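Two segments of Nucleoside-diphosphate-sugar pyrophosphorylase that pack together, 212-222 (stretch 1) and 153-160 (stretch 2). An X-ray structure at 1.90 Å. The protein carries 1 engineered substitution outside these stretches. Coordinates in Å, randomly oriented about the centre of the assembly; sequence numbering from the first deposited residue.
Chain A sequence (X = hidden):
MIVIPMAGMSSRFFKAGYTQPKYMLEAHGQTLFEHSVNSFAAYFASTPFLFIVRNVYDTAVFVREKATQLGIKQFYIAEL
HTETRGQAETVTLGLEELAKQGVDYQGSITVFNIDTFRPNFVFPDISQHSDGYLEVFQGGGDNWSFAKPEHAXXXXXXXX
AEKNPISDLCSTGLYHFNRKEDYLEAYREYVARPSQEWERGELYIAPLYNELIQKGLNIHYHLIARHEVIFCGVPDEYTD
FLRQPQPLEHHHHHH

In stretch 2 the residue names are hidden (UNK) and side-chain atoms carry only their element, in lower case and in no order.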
ATOM      1  N   LEU A 212      -3.147  16.128  -4.631  1.00 23.31           N
ATOM      2  CA  LEU A 212      -4.414  16.331  -3.934  1.00 22.33           C
ATOM      3  C   LEU A 212      -4.360  17.540  -2.997  1.00 22.84           C
ATOM      4  O   LEU A 212      -5.313  18.317  -2.909  1.00 23.91           O
ATOM      5  CB  LEU A 212      -4.792  15.069  -3.146  1.00 19.62           C
ATOM      6  CG  LEU A 212      -5.001  13.801  -3.987  1.00 24.41           C
ATOM      7  CD1 LEU A 212      -5.515  12.677  -3.105  1.00 25.03           C
ATOM      8  CD2 LEU A 212      -5.996  14.082  -5.106  1.00 29.31           C
ATOM      9  N   ILE A 213      -3.246  17.691  -2.290  1.00 22.73           N
ATOM     10  CA  ILE A 213      -3.076  18.815  -1.378  1.00 24.82           C
ATOM     11  C   ILE A 213      -3.084  20.130  -2.162  1.00 27.53           C
ATOM     12  O   ILE A 213      -3.690  21.111  -1.737  1.00 25.33           O
ATOM     13  CB  ILE A 213      -1.757  18.670  -0.579  1.00 27.62           C
ATOM     14  CG1 ILE A 213      -1.876  17.482   0.380  1.00 27.27           C
ATOM     15  CG2 ILE A 213      -1.450  19.953   0.199  1.00 26.43           C
ATOM     16  CD1 ILE A 213      -0.574  17.085   1.040  1.00 25.68           C
ATOM     17  N   GLN A 214      -2.429  20.149  -3.316  1.00 25.16           N
ATOM     18  CA  GLN A 214      -2.402  21.360  -4.131  1.00 30.59           C
ATOM     19  C   GLN A 214      -3.799  21.746  -4.593  1.00 34.64           C
ATOM     20  O   GLN A 214      -4.114  22.930  -4.711  1.00 36.79           O
ATOM     21  CB  GLN A 214      -1.491  21.167  -5.342  1.00 41.79           C
ATOM     22  CG  GLN A 214      -0.023  21.389  -5.038  1.00 57.02           C
ATOM     23  CD  GLN A 214       0.869  20.927  -6.162  1.00 64.72           C
ATOM     24  OE1 GLN A 214       0.514  21.045  -7.333  1.00 67.00           O
ATOM     25  NE2 GLN A 214       2.043  20.405  -5.816  1.00 63.89           N
ATOM     26  N   LYS A 215      -4.639  20.747  -4.856  1.00 31.26           N
ATOM     27  CA  LYS A 215      -6.003  21.011  -5.297  1.00 31.79           C
ATOM     28  C   LYS A 215      -6.919  21.394  -4.148  1.00 34.61           C
ATOM     29  O   LYS A 215      -8.110  21.613  -4.340  1.00 40.82           O
ATOM     30  CB  LYS A 215      -6.573  19.802  -6.043  1.00 39.04           C
ATOM     31  CG  LYS A 215      -6.106  19.722  -7.487  1.00 55.60           C
ATOM     32  CD  LYS A 215      -6.676  18.508  -8.202  1.00 65.93           C
ATOM     33  CE  LYS A 215      -6.108  17.214  -7.642  1.00 67.51           C
ATOM     34  NZ  LYS A 215      -5.350  16.453  -8.676  1.00 66.82           N
ATOM     35  N   GLY A 216      -6.357  21.468  -2.948  1.00 34.14           N
ATOM     36  CA  GLY A 216      -7.147  21.864  -1.799  1.00 32.60           C
ATOM     37  C   GLY A 216      -7.879  20.770  -1.053  1.00 29.78           C
ATOM     38  O   GLY A 216      -8.719  21.070  -0.205  1.00 31.16           O
ATOM     39  N   LEU A 217      -7.586  19.507  -1.351  1.00 25.33           N
ATOM     40  CA  LEU A 217      -8.258  18.431  -0.640  1.00 26.69           C
ATOM     41  C   LEU A 217      -7.706  18.365   0.773  1.00 31.25           C
ATOM     42  O   LEU A 217      -6.578  18.785   1.036  1.00 31.13           O
ATOM     43  CB  LEU A 217      -8.081  17.090  -1.355  1.00 26.61           C
ATOM     44  CG  LEU A 217      -8.684  17.018  -2.763  1.00 32.95           C
ATOM     45  CD1 LEU A 217      -8.852  15.549  -3.152  1.00 32.91           C
ATOM     46  CD2 LEU A 217     -10.031  17.723  -2.802  1.00 41.29           C
ATOM     47  N   ASN A 218      -8.521  17.833   1.672  1.00 28.30           N
ATOM     48  CA  ASN A 218      -8.194  17.736   3.086  1.00 26.29           C
ATOM     49  C   ASN A 218      -7.459  16.440   3.424  1.00 23.71           C
ATOM     50  O   ASN A 218      -8.078  15.427   3.733  1.00 22.15           O
ATOM     51  CB  ASN A 218      -9.501  17.853   3.875  1.00 27.29           C
ATOM     52  CG  ASN A 218      -9.282  18.021   5.357  1.00 35.75           C
ATOM     53  OD1 ASN A 218      -8.219  18.457   5.793  1.00 35.29           O
ATOM     54  ND2 ASN A 218     -10.302  17.697   6.143  1.00 36.90           N
ATOM     55  N   ILE A 219      -6.131  16.487   3.383  1.00 22.27           N
ATOM     56  CA  ILE A 219      -5.314  15.308   3.651  1.00 21.75           C
ATOM     57  C   ILE A 219      -4.704  15.317   5.050  1.00 21.96           C
ATOM     58  O   ILE A 219      -4.114  16.309   5.479  1.00 21.19           O
ATOM     59  CB  ILE A 219      -4.178  15.191   2.604  1.00 20.54           C
ATOM     60  CG1 ILE A 219      -4.771  15.198   1.186  1.00 22.19           C
ATOM     61  CG2 ILE A 219      -3.358  13.931   2.859  1.00 20.64           C
ATOM     62  CD1 ILE A 219      -5.788  14.082   0.912  1.00 23.87           C
ATOM     63  N   HIS A 220      -4.843  14.203   5.762  1.00 19.39           N
ATOM     64  CA  HIS A 220      -4.312  14.103   7.117  1.00 20.12           C
ATOM     65  C   HIS A 220      -3.376  12.929   7.305  1.00 21.38           C
ATOM     66  O   HIS A 220      -3.143  12.143   6.391  1.00 21.48           O
ATOM     67  CB  HIS A 220      -5.463  13.956   8.116  1.00 22.00           C
ATOM     68  CG  HIS A 220      -6.268  15.203   8.296  1.00 22.52           C
ATOM     69  ND1 HIS A 220      -6.282  15.912   9.477  1.00 22.45           N
ATOM     70  CD2 HIS A 220      -7.070  15.881   7.441  1.00 29.44           C
ATOM     71  CE1 HIS A 220      -7.055  16.974   9.344  1.00 26.08           C
ATOM     72  NE2 HIS A 220      -7.546  16.978   8.117  1.00 26.86           N
ATOM     73  N   TYR A 221      -2.810  12.832   8.500  1.00 23.91           N
ATOM     74  CA  TYR A 221      -1.969  11.697   8.821  1.00 20.82           C
ATOM     75  C   TYR A 221      -2.581  11.085  10.053  1.00 20.72           C
ATOM     76  O   TYR A 221      -3.397  11.714  10.737  1.00 23.77           O
ATOM     77  CB  TYR A 221      -0.506  12.098   9.095  1.00 19.80           C
ATOM     78  CG  TYR A 221      -0.240  12.901  10.364  1.00 21.42           C
ATOM     79  CD1 TYR A 221      -0.166  12.284  11.615  1.00 21.32           C
ATOM     80  CD2 TYR A 221      -0.017  14.275  10.297  1.00 19.67           C
ATOM     81  CE1 TYR A 221       0.136  13.023  12.770  1.00 28.35           C
ATOM     82  CE2 TYR A 221       0.285  15.022  11.441  1.00 23.19           C
ATOM     83  CZ  TYR A 221       0.358  14.391  12.670  1.00 24.77           C
ATOM     84  OH  TYR A 221       0.665  15.129  13.791  1.00 27.54           O
ATOM     85  N   HIS A 222      -2.228   9.836  10.305  1.00 22.06           N
ATOM     86  CA  HIS A 222      -2.689   9.150  11.495  1.00 21.65           C
ATOM     87  C   HIS A 222      -1.463   8.469  12.062  1.00 20.03           C
ATOM     88  O   HIS A 222      -0.891   7.572  11.441  1.00 21.37           O
ATOM     89  CB  HIS A 222      -3.754   8.106  11.204  1.00 21.02           C
ATOM     90  CG  HIS A 222      -4.211   7.391  12.436  1.00 25.22           C
ATOM     91  ND1 HIS A 222      -4.019   6.042  12.631  1.00 29.52           N
ATOM     92  CD2 HIS A 222      -4.782   7.860  13.572  1.00 26.64           C
ATOM     93  CE1 HIS A 222      -4.448   5.707  13.837  1.00 27.53           C
ATOM     94  NE2 HIS A 222      -4.914   6.792  14.426  1.00 32.03           N
ATOM     95  N   UNK A 153      -0.853  19.794  17.051  1.00 36.00           N
ATOM     96  CA  UNK A 153      -2.273  19.778  17.352  1.00 39.01           C
ATOM     97  C   UNK A 153      -3.175  19.587  16.148  1.00 38.98           C
ATOM     98  O   UNK A 153      -4.390  19.472  16.292  1.00 37.16           O
ATOM     99  N   UNK A 154      -2.586  19.574  14.957  1.00 31.95           N
ATOM    100  CA  UNK A 154      -3.350  19.369  13.730  1.00 31.22           C
ATOM    101  C   UNK A 154      -2.782  18.134  13.060  1.00 24.59           C
ATOM    102  O   UNK A 154      -1.576  17.910  13.098  1.00 28.78           O
ATOM    103  c   UNK A 154      -3.203  20.563  12.785  1.00 33.59           C
ATOM    104  o   UNK A 154      -3.738  20.263  11.502  1.00 29.07           O
ATOM    105  N   UNK A 155      -3.642  17.326  12.453  1.00 23.75           N
ATOM    106  CA  UNK A 155      -3.161  16.134  11.775  1.00 23.93           C
ATOM    107  C   UNK A 155      -3.127  16.386  10.277  1.00 21.61           C
ATOM    108  O   UNK A 155      -2.971  15.460   9.485  1.00 22.26           O
ATOM    109  c   UNK A 155      -4.056  14.911  12.065  1.00 27.80           C
ATOM    110  c   UNK A 155      -3.898  14.468  13.507  1.00 32.00           C
ATOM    111  o   UNK A 155      -5.422  15.245  11.806  1.00 29.14           O
ATOM    112  N   UNK A 156      -3.265  17.651   9.893  1.00 21.46           N
ATOM    113  CA  UNK A 156      -3.257  18.011   8.483  1.00 24.31           C
ATOM    114  C   UNK A 156      -1.862  17.820   7.887  1.00 24.69           C
ATOM    115  O   UNK A 156      -0.856  18.083   8.548  1.00 25.50           O
ATOM    116  n   UNK A 156      -6.252  20.743   4.880  1.00 63.95           N
ATOM    117  c   UNK A 156      -5.335  21.645   5.636  1.00 63.27           C
ATOM    118  c   UNK A 156      -4.487  19.743   7.050  1.00 46.10           C
ATOM    119  c   UNK A 156      -5.060  21.158   7.053  1.00 56.67           C
ATOM    120  c   UNK A 156      -3.709  19.464   8.324  1.00 31.67           C
ATOM    121  N   UNK A 157      -1.804  17.344   6.646  1.00 21.40           N
ATOM    122  CA  UNK A 157      -0.530  17.133   5.955  1.00 21.48           C
ATOM    123  C   UNK A 157      -0.402  18.176   4.848  1.00 24.37           C
ATOM    124  O   UNK A 157      -1.331  18.378   4.065  1.00 26.25           O
ATOM    125  c   UNK A 157      -0.500  14.665   6.445  1.00 22.74           C
ATOM    126  c   UNK A 157      -0.452  15.715   5.337  1.00 21.16           C
ATOM    127  c   UNK A 157       0.832  15.558   4.529  1.00 21.12           C
ATOM    128  N   UNK A 158       0.748  18.839   4.778  1.00 22.89           N
ATOM    129  CA  UNK A 158       0.946  19.865   3.763  1.00 24.06           C
ATOM    130  C   UNK A 158       1.876  19.425   2.644  1.00 25.69           C
ATOM    131  O   UNK A 158       1.946  20.077   1.614  1.00 27.65           O
ATOM    132  c   UNK A 158       0.492  21.803   5.300  1.00 39.33           C
ATOM    133  c   UNK A 158       2.826  20.882   5.109  1.00 30.65           C
ATOM    134  c   UNK A 158       3.514  22.127   5.656  1.00 40.24           C
ATOM    135  c   UNK A 158       1.517  21.172   4.372  1.00 30.42           C
ATOM    136  N   UNK A 159       2.583  18.318   2.841  1.00 22.10           N
ATOM    137  CA  UNK A 159       3.516  17.837   1.825  1.00 23.29           C
ATOM    138  C   UNK A 159       3.987  16.419   2.118  1.00 26.05           C
ATOM    139  O   UNK A 159       4.041  16.003   3.275  1.00 25.29           O
ATOM    140  c   UNK A 159       5.787  18.461   0.726  1.00 28.03           C
ATOM    141  c   UNK A 159       7.026  19.345   0.861  1.00 40.71           C
ATOM    142  c   UNK A 159       4.737  18.775   1.784  1.00 27.25           C
ATOM    143  o   UNK A 159       7.005  20.361   1.556  1.00 46.59           O
ATOM    144  n   UNK A 159       8.105  18.964   0.186  1.00 39.96           N
ATOM    145  N   UNK A 160       4.304  15.671   1.066  1.00 23.30           N
ATOM    146  CA  UNK A 160       4.846  14.327   1.220  1.00 21.31           C
ATOM    147  C   UNK A 160       6.068  14.255   0.306  1.00 28.62           C
ATOM    148  O   UNK A 160       6.167  15.002  -0.669  1.00 26.71           O
ATOM    149  c   UNK A 160       2.605  13.227   1.657  1.00 26.38           C
ATOM    150  o   UNK A 160       3.520  13.345  -0.582  1.00 29.52           O
ATOM    151  c   UNK A 160       3.862  13.200   0.802  1.00 27.20           C
TER
HETATM  152  O   HOH W   1      -4.197  18.698   3.403  1.00 32.74           O

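Position 153 has backbone atoms and no side chain. Its phi/psi of 89/-6° would jam a CB against the carbonyl O of the preceding residue, which by itself calls for glycine: Gly153. It touches nothing on stretch 1.

Position 154 carries one carbon and then one oxygen, the pattern of serine. Ser154 has chi1 at 169° (t), and its OG accepts a bond of 3.1 Å from the backbone N of position 156, so the hydroxyl serves its own stretch. Its carbonyl O lies 3.6 Å from Tyr221 OH.

At position 155 a single carbon bears one oxygen and one carbon. An oxygen on the branched carbon, where valine would have a second methyl, indicates threonine, and the environment agrees: that oxygen is 2.6 Å from His220 ND1, a hydrogen bond in which either atom could be the donor. Thr155 OG1 approaches the imidazole at its edge, near the ring plane. The backbone also contributes, because Tyr221 N donates to Thr155 O at 2.8 Å (144° at the hydrogen), while Thr155 CA sits over a face of the Tyr221 ring, 4.1 Å from its centroid and 28° off the normal.

Position 156 shows four carbons in a row ending in a nitrogen that lies 3.2 Å from Asn218 OD1, an unbranched chain that is lysine. The terminal nitrogen of Lys156 donates to that oxygen. The same Asn218 OD1 receives a weak bond from His220 NE2 at 2.8 Å, so Asn218 links the lysine to the imidazole. Lys156 CA covers a face of that ring, 4.0 Å from the centroid and 19° off the normal.

Position 157 has three carbons, one carrying the other two; one of the outer carbons lies 3.7 Å from Tyr221 CB and the other 4.1 Å from Ile213 CD1: valine. The CA-to-CB bond of Val157 points toward stretch 1, and its methyls CG2 and CG1, respectively, make these apolar contacts. Val157 N donates to Ile219 O at 2.8 Å and a nearly straight 165°.

Position 158 holds four carbons, forked at the first, with one arm two carbons long, which is isoleucine. The CA-to-CB bond of Ile158 points away, yet its carbonyl O lies 3.7 Å from Ile213 CG2.

Position 159 has three carbons, the third carrying oxygen and nitrogen, hence glutamine. Gln159 also directs CA-to-CB away; its backbone N is 3.8 Å from Ile213 CD1.

Position 160 repeats the carbon with one oxygen and one carbon, so it is threonine. Thr160 makes no contact with stretch 1, and its OG1 is hydrogen-bonded elsewhere in the structure.

The contact works through a single beta bridge, His220 with Lys156 (CA to CA 4.3 Å), flanked by the two backbone bonds already measured. The strand axes run at 83°, so the pairing is local rather than an extended ladder. Water 1 adds a link, accepting from Ile219 N at 2.9 Å and from Lys156 NZ at 3.3 Å. Apolar packing around Val157 complements these polar ties, and together the stretches bury 546 Å².

Stretch 2, residues 153-160: GSTKVIQT
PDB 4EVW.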